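Local coordinates for Non-canonical purine NTP pyrophosphatase (Coxiella burnetii, PDB 3TQU) that hydrolyses non-canonical purine nucleoside triphosphates such as XTP, ITP and dITP to their monophosphates and diphosphate, probably cleansing the nucleotide pool, at the interface of chains A and B. Sequence-based numbering; all coordinates share one arbitrary frame. Chains: chain A/B, Non-canonical purine NTP pyrophosphatase.

The interface of chains A and B. Residues chain A 54, 58, 128, 133-134; chain B 47-48, 51.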
# COMPACT_ATOMS: atom_id res chain seq x y z
N ILE A 54 -2.62 -7.84 2.05
CA ILE A 54 -4.06 -7.60 1.99
C ILE A 54 -4.84 -8.90 1.88
O ILE A 54 -5.84 -9.09 2.57
CB ILE A 54 -4.43 -6.66 0.82
CG1 ILE A 54 -3.97 -5.24 1.14
CG2 ILE A 54 -5.92 -6.68 0.58
CD1 ILE A 54 -4.00 -4.30 -0.04
N ARG A 58 -7.53 -9.65 4.73
CA ARG A 58 -8.93 -9.70 4.34
C ARG A 58 -9.54 -11.05 4.66
O ARG A 58 -10.70 -11.13 5.08
CB ARG A 58 -9.10 -9.40 2.85
CG ARG A 58 -10.56 -9.44 2.41
CD ARG A 58 -10.72 -9.71 0.93
NE ARG A 58 -10.17 -8.66 0.09
CZ ARG A 58 -9.13 -8.82 -0.72
NH1 ARG A 58 -8.54 -10.00 -0.80
NH2 ARG A 58 -8.69 -7.82 -1.46
N MSE A 128 -6.85 -4.20 8.18
CA MSE A 128 -8.20 -4.03 7.63
C MSE A 128 -9.22 -3.89 8.76
O MSE A 128 -9.20 -4.65 9.71
CB MSE A 128 -8.58 -5.23 6.77
CG MSE A 128 -7.64 -5.49 5.61
SE MSE A 128 -8.29 -4.68 3.97
CE MSE A 128 -9.82 -5.85 3.63
N ASP A 133 -13.21 -3.47 3.79
CA ASP A 133 -12.41 -2.24 3.88
C ASP A 133 -11.62 -2.02 2.59
O ASP A 133 -10.77 -2.83 2.23
CB ASP A 133 -11.45 -2.32 5.07
CG ASP A 133 -10.75 -1.00 5.36
OD1 ASP A 133 -10.86 -0.05 4.55
OD2 ASP A 133 -10.08 -0.91 6.41
N PRO A 134 -11.90 -0.91 1.89
CA PRO A 134 -11.23 -0.59 0.62
C PRO A 134 -9.96 0.23 0.83
O PRO A 134 -9.21 0.44 -0.12
CB PRO A 134 -12.27 0.25 -0.10
CG PRO A 134 -12.95 0.99 1.00
CD PRO A 134 -13.00 0.03 2.17
N SER B 47 -10.61 -5.11 -4.37
CA SER B 47 -11.59 -4.65 -3.40
C SER B 47 -11.00 -3.48 -2.60
O SER B 47 -11.64 -2.95 -1.70
CB SER B 47 -12.02 -5.78 -2.46
OG SER B 47 -10.97 -6.15 -1.58
N THR B 48 -9.78 -3.09 -2.94
CA THR B 48 -9.13 -1.95 -2.31
C THR B 48 -8.55 -1.02 -3.37
O THR B 48 -8.20 -1.46 -4.47
CB THR B 48 -8.00 -2.38 -1.35
OG1 THR B 48 -6.96 -3.03 -2.10
CG2 THR B 48 -8.53 -3.34 -0.29
N GLU B 51 -5.02 -2.14 -4.42
CA GLU B 51 -5.02 -3.26 -5.35
C GLU B 51 -5.27 -2.80 -6.79
O GLU B 51 -4.62 -3.26 -7.72
CB GLU B 51 -6.06 -4.31 -4.96
CG GLU B 51 -5.63 -5.24 -3.84
CD GLU B 51 -6.78 -6.09 -3.33
OE1 GLU B 51 -7.84 -5.52 -3.00
OE2 GLU B 51 -6.64 -7.33 -3.28
O HOH W 1 -11.78 -5.10 0.81
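With CG trans to its backbone N (chi1 -180°) and a bend at chi3 (-64°), A:Arg58 turns its guanidinium from helix 49-64 towards B:Glu51, whose chain leaves its own helix 49-64 with CG anti to the carbonyl carbon, beside the backbone N, and runs extended beyond CG. The side chains come from opposite directions, and the carboxylate lies at the edge of the guanidinium, the two planes 22° apart. NH2 of A:Arg58 makes a salt bridge and hydrogen bond, 2.8 Å long, to the carboxylate OE2 of B:Glu51, meeting it on the syn side and lying slightly out of the carboxylate plane. The same NH2 donates to the hydroxyl OG of B:Ser47 at 2.8 Å, a less straight bond tilted from the guanidinium plane; NE adds a weak one. The other carboxylate oxygen, OE1 of B:Glu51, is held within chain B: the backbone N of B:Ser47 and the hydroxyl OG1 of B:Thr48 (2.8 Å) reach it from opposite faces, which should restrain the carboxylate's rotation. OG1 also accepts the backbone N of B:Glu51, capping the start of the helix. Methyl CD1 of A:Ile54 lies 3.8 Å from OG1 of B:Thr48, while the branch methyl CG2 of A:Ile54 flanks the B:Glu51 carboxylate. This patch, repeated by the two-fold axis, forms part of the homodimer interface. CB and CG2 of B:Thr48 pack against the carbonyl oxygens of A:Pro134 and A:Asp133, and water 1 links OG of B:Ser47 (2.7 Å) to the carbonyl O of A:Asp133 (2.9 Å).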